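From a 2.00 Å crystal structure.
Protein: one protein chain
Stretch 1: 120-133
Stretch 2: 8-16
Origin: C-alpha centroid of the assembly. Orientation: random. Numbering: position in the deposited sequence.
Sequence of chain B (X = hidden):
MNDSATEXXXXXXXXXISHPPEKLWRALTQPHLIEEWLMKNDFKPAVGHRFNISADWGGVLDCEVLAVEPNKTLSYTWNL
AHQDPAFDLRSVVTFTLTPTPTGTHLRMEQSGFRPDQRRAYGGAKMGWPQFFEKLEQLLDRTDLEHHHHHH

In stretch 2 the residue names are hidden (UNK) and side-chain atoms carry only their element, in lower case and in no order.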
ATOM      1  N   ALA B 120       7.680   2.659 -11.026  1.00 46.34           N
ATOM      2  CA  ALA B 120       6.785   1.512 -10.926  1.00 43.21           C
ATOM      3  C   ALA B 120       7.556   0.204 -11.075  1.00 41.42           C
ATOM      4  O   ALA B 120       7.300  -0.766 -10.357  1.00 38.59           O
ATOM      5  CB  ALA B 120       5.702   1.605 -11.986  1.00 43.78           C
ATOM      6  N   TYR B 121       8.503   0.191 -12.011  1.00 40.02           N
ATOM      7  CA  TYR B 121       9.326  -0.987 -12.272  1.00 39.12           C
ATOM      8  C   TYR B 121      10.148  -1.353 -11.043  1.00 37.95           C
ATOM      9  O   TYR B 121      10.126  -2.496 -10.582  1.00 36.09           O
ATOM     10  CB  TYR B 121      10.273  -0.722 -13.450  1.00 40.96           C
ATOM     11  CG  TYR B 121      11.151  -1.903 -13.813  1.00 43.62           C
ATOM     12  CD1 TYR B 121      10.611  -3.040 -14.409  1.00 44.86           C
ATOM     13  CD2 TYR B 121      12.517  -1.894 -13.535  1.00 45.04           C
ATOM     14  CE1 TYR B 121      11.409  -4.143 -14.720  1.00 46.16           C
ATOM     15  CE2 TYR B 121      13.324  -2.992 -13.840  1.00 45.58           C
ATOM     16  CZ  TYR B 121      12.764  -4.112 -14.430  1.00 46.14           C
ATOM     17  OH  TYR B 121      13.551  -5.205 -14.719  1.00 47.96           O
ATOM     18  N   GLY B 122      10.874  -0.368 -10.521  1.00 36.60           N
ATOM     19  CA  GLY B 122      11.714  -0.588  -9.356  1.00 34.74           C
ATOM     20  C   GLY B 122      10.940  -0.933  -8.101  1.00 33.11           C
ATOM     21  O   GLY B 122      11.406  -1.722  -7.279  1.00 34.07           O
ATOM     22  N   GLY B 123       9.766  -0.333  -7.943  1.00 31.10           N
ATOM     23  CA  GLY B 123       8.951  -0.604  -6.775  1.00 29.47           C
ATOM     24  C   GLY B 123       8.517  -2.058  -6.719  1.00 29.22           C
ATOM     25  O   GLY B 123       8.467  -2.662  -5.647  1.00 28.95           O
ATOM     26  N   ALA B 124       8.204  -2.621  -7.880  1.00 27.44           N
ATOM     27  CA  ALA B 124       7.780  -4.010  -7.963  1.00 28.57           C
ATOM     28  C   ALA B 124       8.956  -4.948  -7.712  1.00 29.43           C
ATOM     29  O   ALA B 124       8.791  -6.019  -7.128  1.00 29.25           O
ATOM     30  CB  ALA B 124       7.166  -4.288  -9.336  1.00 28.06           C
ATOM     31  N   LYS B 125      10.144  -4.540  -8.152  1.00 31.59           N
ATOM     32  CA  LYS B 125      11.344  -5.350  -7.972  1.00 33.65           C
ATOM     33  C   LYS B 125      11.643  -5.613  -6.507  1.00 34.93           C
ATOM     34  O   LYS B 125      12.063  -6.708  -6.146  1.00 36.78           O
ATOM     35  CB  LYS B 125      12.559  -4.675  -8.616  1.00 35.38           C
ATOM     36  CG  LYS B 125      12.597  -4.757 -10.139  1.00 38.83           C
ATOM     37  CD  LYS B 125      13.913  -4.215 -10.688  1.00 40.80           C
ATOM     38  CE  LYS B 125      15.076  -5.146 -10.371  1.00 42.39           C
ATOM     39  NZ  LYS B 125      15.048  -6.403 -11.185  1.00 43.90           N
HETATM   40  N   MSE B 126      11.442  -4.615  -5.657  1.00 35.76           N
HETATM   41  CA  MSE B 126      11.709  -4.821  -4.243  1.00 38.61           C
HETATM   42  C   MSE B 126      10.412  -5.037  -3.473  1.00 35.93           C
HETATM   43  O   MSE B 126      10.432  -5.443  -2.312  1.00 35.64           O
HETATM   44  CB  MSE B 126      12.487  -3.641  -3.667  1.00 45.22           C
HETATM   45  CG  MSE B 126      11.770  -2.318  -3.757  1.00 53.55           C
HETATM   46 SE   MSE B 126      12.961  -0.853  -3.326  1.00 67.62          SE
HETATM   47  CE  MSE B 126      13.316  -1.315  -1.486  1.00 62.35           C
ATOM     48  N   GLY B 127       9.286  -4.787  -4.135  1.00 31.63           N
ATOM     49  CA  GLY B 127       7.998  -4.968  -3.492  1.00 28.05           C
ATOM     50  C   GLY B 127       7.601  -6.432  -3.417  1.00 26.41           C
ATOM     51  O   GLY B 127       7.088  -6.892  -2.395  1.00 24.74           O
ATOM     52  N   TRP B 128       7.840  -7.172  -4.495  1.00 22.28           N
ATOM     53  CA  TRP B 128       7.483  -8.588  -4.521  1.00 21.22           C
ATOM     54  C   TRP B 128       8.275  -9.445  -3.535  1.00 21.38           C
ATOM     55  O   TRP B 128       7.733 -10.378  -2.947  1.00 20.52           O
ATOM     56  CB  TRP B 128       7.600  -9.143  -5.946  1.00 18.16           C
ATOM     57  CG  TRP B 128       6.378  -8.827  -6.747  1.00 17.71           C
ATOM     58  CD1 TRP B 128       6.250  -7.877  -7.724  1.00 16.06           C
ATOM     59  CD2 TRP B 128       5.075  -9.392  -6.563  1.00 17.54           C
ATOM     60  NE1 TRP B 128       4.945  -7.812  -8.156  1.00 15.06           N
ATOM     61  CE2 TRP B 128       4.202  -8.730  -7.460  1.00 17.79           C
ATOM     62  CE3 TRP B 128       4.558 -10.393  -5.724  1.00 18.18           C
ATOM     63  CZ2 TRP B 128       2.836  -9.036  -7.540  1.00 18.47           C
ATOM     64  CZ3 TRP B 128       3.199 -10.698  -5.803  1.00 17.21           C
ATOM     65  CH2 TRP B 128       2.356 -10.019  -6.707  1.00 19.67           C
ATOM     66  N   PRO B 129       9.571  -9.148  -3.352  1.00 22.64           N
ATOM     67  CA  PRO B 129      10.379  -9.925  -2.410  1.00 23.83           C
ATOM     68  C   PRO B 129       9.777  -9.797  -1.004  1.00 24.66           C
ATOM     69  O   PRO B 129       9.815 -10.740  -0.209  1.00 23.57           O
ATOM     70  CB  PRO B 129      11.753  -9.271  -2.530  1.00 24.65           C
ATOM     71  CG  PRO B 129      11.792  -8.885  -3.981  1.00 23.20           C
ATOM     72  CD  PRO B 129      10.426  -8.262  -4.162  1.00 23.30           C
ATOM     73  N   GLN B 130       9.218  -8.625  -0.709  1.00 25.00           N
ATOM     74  CA  GLN B 130       8.590  -8.379   0.586  1.00 25.56           C
ATOM     75  C   GLN B 130       7.306  -9.205   0.695  1.00 23.58           C
ATOM     76  O   GLN B 130       7.032  -9.798   1.731  1.00 24.50           O
ATOM     77  CB  GLN B 130       8.272  -6.887   0.750  1.00 30.60           C
ATOM     78  CG  GLN B 130       9.499  -5.983   0.629  1.00 34.70           C
ATOM     79  CD  GLN B 130       9.145  -4.508   0.564  1.00 37.88           C
ATOM     80  OE1 GLN B 130       8.373  -4.076  -0.299  1.00 40.03           O
ATOM     81  NE2 GLN B 130       9.719  -3.719   1.472  1.00 41.07           N
ATOM     82  N   PHE B 131       6.520  -9.247  -0.377  1.00 21.50           N
ATOM     83  CA  PHE B 131       5.281 -10.017  -0.361  1.00 20.97           C
ATOM     84  C   PHE B 131       5.585 -11.509  -0.184  1.00 21.25           C
ATOM     85  O   PHE B 131       4.931 -12.192   0.607  1.00 21.39           O
ATOM     86  CB  PHE B 131       4.484  -9.809  -1.654  1.00 19.27           C
ATOM     87  CG  PHE B 131       3.814  -8.458  -1.760  1.00 19.98           C
ATOM     88  CD1 PHE B 131       3.123  -7.910  -0.682  1.00 19.84           C
ATOM     89  CD2 PHE B 131       3.825  -7.760  -2.965  1.00 21.68           C
ATOM     90  CE1 PHE B 131       2.449  -6.694  -0.802  1.00 21.48           C
ATOM     91  CE2 PHE B 131       3.154  -6.541  -3.100  1.00 22.83           C
ATOM     92  CZ  PHE B 131       2.463  -6.008  -2.013  1.00 23.42           C
ATOM     93  N   PHE B 132       6.580 -12.017  -0.907  1.00 19.95           N
ATOM     94  CA  PHE B 132       6.934 -13.428  -0.804  1.00 20.56           C
ATOM     95  C   PHE B 132       7.480 -13.792   0.570  1.00 21.24           C
ATOM     96  O   PHE B 132       7.329 -14.926   1.024  1.00 19.61           O
ATOM     97  CB  PHE B 132       7.936 -13.807  -1.894  1.00 21.39           C
ATOM     98  CG  PHE B 132       7.351 -13.798  -3.278  1.00 25.30           C
ATOM     99  CD1 PHE B 132       5.977 -13.934  -3.470  1.00 25.72           C
ATOM    100  CD2 PHE B 132       8.175 -13.706  -4.393  1.00 26.80           C
ATOM    101  CE1 PHE B 132       5.433 -13.981  -4.756  1.00 28.73           C
ATOM    102  CE2 PHE B 132       7.642 -13.753  -5.681  1.00 28.34           C
ATOM    103  CZ  PHE B 132       6.270 -13.892  -5.863  1.00 27.67           C
ATOM    104  N   GLU B 133       8.120 -12.831   1.230  1.00 22.01           N
ATOM    105  CA  GLU B 133       8.642 -13.067   2.569  1.00 23.46           C
ATOM    106  C   GLU B 133       7.458 -13.325   3.494  1.00 22.70           C
ATOM    107  O   GLU B 133       7.477 -14.255   4.305  1.00 21.63           O
ATOM    108  CB  GLU B 133       9.428 -11.849   3.063  1.00 26.85           C
ATOM    109  CG  GLU B 133      10.858 -11.810   2.581  1.00 34.83           C
ATOM    110  CD  GLU B 133      11.772 -12.690   3.413  1.00 38.86           C
ATOM    111  OE1 GLU B 133      11.514 -13.913   3.514  1.00 41.31           O
ATOM    112  OE2 GLU B 133      12.758 -12.155   3.971  1.00 43.09           O
ATOM    113  N   UNK B   8       8.923  -1.720 -23.102  1.00 42.68           N
ATOM    114  CA  UNK B   8       8.204  -2.374 -21.961  1.00 43.37           C
ATOM    115  C   UNK B   8       9.045  -3.414 -21.238  1.00 42.54           C
ATOM    116  O   UNK B   8       9.500  -4.383 -21.843  1.00 42.99           O
ATOM    117  c   UNK B   8       6.916  -3.032 -22.451  1.00 44.42           C
ATOM    118  o   UNK B   8       5.752  -0.960 -22.541  1.00 45.88           O
ATOM    119  c   UNK B   8       5.710  -2.151 -22.245  1.00 45.70           C
ATOM    120  n   UNK B   8       4.628  -2.727 -21.732  1.00 46.48           N
ATOM    121  N   UNK B   9       9.234  -3.216 -19.936  1.00 40.81           N
ATOM    122  CA  UNK B   9      10.027  -4.142 -19.135  1.00 38.67           C
ATOM    123  C   UNK B   9       9.139  -5.087 -18.332  1.00 37.04           C
ATOM    124  O   UNK B   9       7.920  -4.916 -18.267  1.00 36.70           O
ATOM    125  c   UNK B   9      11.801  -2.286 -18.846  1.00 41.72           C
ATOM    126  n   UNK B   9      16.001  -4.414 -18.258  1.00 47.21           N
ATOM    127  n   UNK B   9      14.050  -3.211 -18.417  1.00 45.93           N
ATOM    128  c   UNK B   9      13.147  -2.094 -18.133  1.00 43.48           C
ATOM    129  n   UNK B   9      15.782  -2.441 -17.091  1.00 45.94           N
ATOM    130  c   UNK B   9      15.277  -3.352 -17.920  1.00 47.13           C
ATOM    131  c   UNK B   9      10.954  -3.377 -18.181  1.00 39.28           C
ATOM    132  N   UNK B  10       9.758  -6.082 -17.715  1.00 34.17           N
ATOM    133  CA  UNK B  10       9.018  -7.051 -16.931  1.00 33.67           C
ATOM    134  C   UNK B  10       9.797  -7.427 -15.683  1.00 30.83           C
ATOM    135  O   UNK B  10      11.003  -7.641 -15.741  1.00 30.93           O
ATOM    136  c   UNK B  10       8.731  -8.309 -17.761  1.00 34.31           C
ATOM    137  c   UNK B  10      10.006  -8.822 -18.390  1.00 36.95           C
ATOM    138  o   UNK B  10       8.183  -9.327 -16.914  1.00 38.61           O
ATOM    139  N   UNK B  11       9.103  -7.488 -14.554  1.00 27.67           N
ATOM    140  CA  UNK B  11       9.735  -7.841 -13.298  1.00 25.27           C
ATOM    141  C   UNK B  11       9.594  -9.336 -13.035  1.00 23.76           C
ATOM    142  O   UNK B  11       8.500  -9.894 -13.118  1.00 22.27           O
ATOM    143  c   UNK B  11       9.108  -7.054 -12.131  1.00 26.74           C
ATOM    144  c   UNK B  11       9.305  -5.560 -12.361  1.00 27.64           C
ATOM    145  c   UNK B  11       9.736  -7.474 -10.813  1.00 24.90           C
ATOM    146  N   UNK B  12      10.711  -9.984 -12.728  1.00 22.41           N
ATOM    147  CA  UNK B  12      10.703 -11.414 -12.448  1.00 19.38           C
ATOM    148  C   UNK B  12      11.304 -11.674 -11.071  1.00 19.82           C
ATOM    149  O   UNK B  12      12.368 -11.155 -10.742  1.00 17.42           O
ATOM    150  c   UNK B  12      11.407 -13.704 -13.228  1.00 18.23           C
ATOM    151  c   UNK B  12      11.014 -11.873 -14.892  1.00 18.16           C
ATOM    152  c   UNK B  12      11.517 -12.199 -13.501  1.00 18.74           C
ATOM    153  N   UNK B  13      10.601 -12.465 -10.268  1.00 18.79           N
ATOM    154  CA  UNK B  13      11.050 -12.822  -8.934  1.00 17.46           C
ATOM    155  C   UNK B  13      10.820 -14.325  -8.758  1.00 18.73           C
ATOM    156  O   UNK B  13       9.753 -14.842  -9.093  1.00 17.11           O
ATOM    157  c   UNK B  13      10.753 -12.463  -6.461  1.00 17.35           C
ATOM    158  c   UNK B  13      10.279 -12.039  -7.840  1.00 16.90           C
ATOM    159  c   UNK B  13      10.505 -10.532  -8.017  1.00 17.09           C
ATOM    160  N   UNK B  14      11.833 -15.029  -8.259  1.00 19.84           N
ATOM    161  CA  UNK B  14      11.734 -16.477  -8.063  1.00 19.89           C
ATOM    162  C   UNK B  14      12.099 -16.838  -6.630  1.00 20.76           C
ATOM    163  O   UNK B  14      12.909 -16.164  -5.995  1.00 17.66           O
ATOM    164  c   UNK B  14      12.656 -17.203  -9.048  1.00 21.69           C
ATOM    165  c   UNK B  14      12.418 -16.813 -10.507  1.00 21.79           C
ATOM    166  c   UNK B  14      13.250 -17.620 -11.492  1.00 22.84           C
ATOM    167  o   UNK B  14      12.842 -18.744 -11.831  1.00 21.44           O
ATOM    168  o   UNK B  14      14.313 -17.129 -11.928  1.00 23.11           O
ATOM    169  N   UNK B  15      11.502 -17.911  -6.128  1.00 20.16           N
ATOM    170  CA  UNK B  15      11.739 -18.336  -4.765  1.00 22.03           C
ATOM    171  C   UNK B  15      11.531 -19.832  -4.644  1.00 21.23           C
ATOM    172  O   UNK B  15      10.668 -20.399  -5.316  1.00 22.80           O
ATOM    173  c   UNK B  15      10.766 -17.624  -3.809  1.00 24.57           C
ATOM    174  c   UNK B  15      11.904 -15.766  -2.504  1.00 31.53           C
ATOM    175  c   UNK B  15      10.960 -16.100  -3.657  1.00 29.05           C
ATOM    176  c   UNK B  15      12.696 -13.485  -3.051  1.00 36.91           C
ATOM    177  n   UNK B  15      13.312 -13.929  -4.139  1.00 36.34           N
ATOM    178  n   UNK B  15      12.029 -14.326  -2.265  1.00 35.82           N
ATOM    179  n   UNK B  15      12.752 -12.193  -2.752  1.00 37.71           N
ATOM    180  N   UNK B  16      12.334 -20.474  -3.805  1.00 20.20           N
ATOM    181  CA  UNK B  16      12.191 -21.906  -3.562  1.00 20.98           C
ATOM    182  C   UNK B  16      11.425 -21.965  -2.246  1.00 20.58           C
ATOM    183  O   UNK B  16      11.902 -21.465  -1.226  1.00 22.01           O
ATOM    184  n   UNK B  16      11.733 -25.610  -3.424  1.00 21.60           N
ATOM    185  c   UNK B  16      13.564 -22.570  -3.408  1.00 18.72           C
ATOM    186  c   UNK B  16      12.716 -24.896  -3.953  1.00 21.91           C
ATOM    187  c   UNK B  16      13.511 -24.032  -2.988  1.00 19.48           C
ATOM    188  o   UNK B  16      12.985 -24.929  -5.160  1.00 23.69           O
TER
HETATM  189  O   HOH W   1      13.166  -8.462 -12.724  1.00 32.66           O

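Position 8 has four side-chain atoms: two carbons, the second carrying one oxygen and one nitrogen. It touches nothing on stretch 1. A single CH2 (CB) followed by a carboxamide is Asn 8.

Position 9 has three carbons, a nitrogen, then a carbon carrying two more nitrogens. Its CB lies 3.6 Å from Tyr 121 CE1, and its third carbon sits over one face of that ring. The guanidinium makes it Arg 9. CD is 4.3 Å from the ring centroid of Tyr 121, 11° off the normal, a CH-pi contact.

Position 10 has one carbon carrying an oxygen and a carbon. Its CB points away from the helix, but its backbone O lies 3.7 Å from Tyr 121 CE1, near the plane of the ring. The branch with one hydroxyl identifies Thr 10.

Position 11 has three carbons, branched at CB, which points toward the helix. They reach Tyr 121, Ala 124 and Lys 125. This is Val 11. Its CG2 lies 3.5 Å from Tyr 121 CE1 and 3.9 Å from Ala 124 CB; its CG1 lies 3.9 Å from Lys 125 CA.

Position 12 has the same three carbons, but CB points away and no atom touches stretch 1. This is Val 12. Its backbone N and, weakly, Lys 125 NZ both donate to water 1 (Val 12 N to water O 2.9 Å).

Position 13 is again three carbons branched at CB, now directed toward the helix. They meet Trp 128, Pro 129 and Phe 132. This is Val 13. CG2 is 3.8 Å from Trp 128 CB, and CG1 is 3.5 Å from Phe 132 CE2, at the ring edge.

Position 14 has three carbons, the third carrying two oxygens. Its CB points away, and it makes no contact with the helix. The carboxylate gives Glu 14.

Position 15 has three carbons, a nitrogen, then a carbon with two nitrogens. It reaches Pro 129 and Phe 132. This is Arg 15. NH2 is 3.1 Å from Pro 129 CB, and CG is 3.7 Å from Phe 132 CD2.

Position 16 has three carbons, the third carrying an oxygen and a nitrogen. It is out of reach of the helix. This is Gln 16.

The strand runs nearly parallel to the helix, at 13°. Alternation turns positions 9, 11, 13 and 15 toward it. Val 11 and Val 13 pack on its side chains. Arg 9 lays its CD over a face of the Tyr 121 ring, while Arg 15 reaches past Phe 132 to Pro 129. No direct hydrogen bond crosses; packing dominates.

Stretch 2 8-16: NRTVVVERQ
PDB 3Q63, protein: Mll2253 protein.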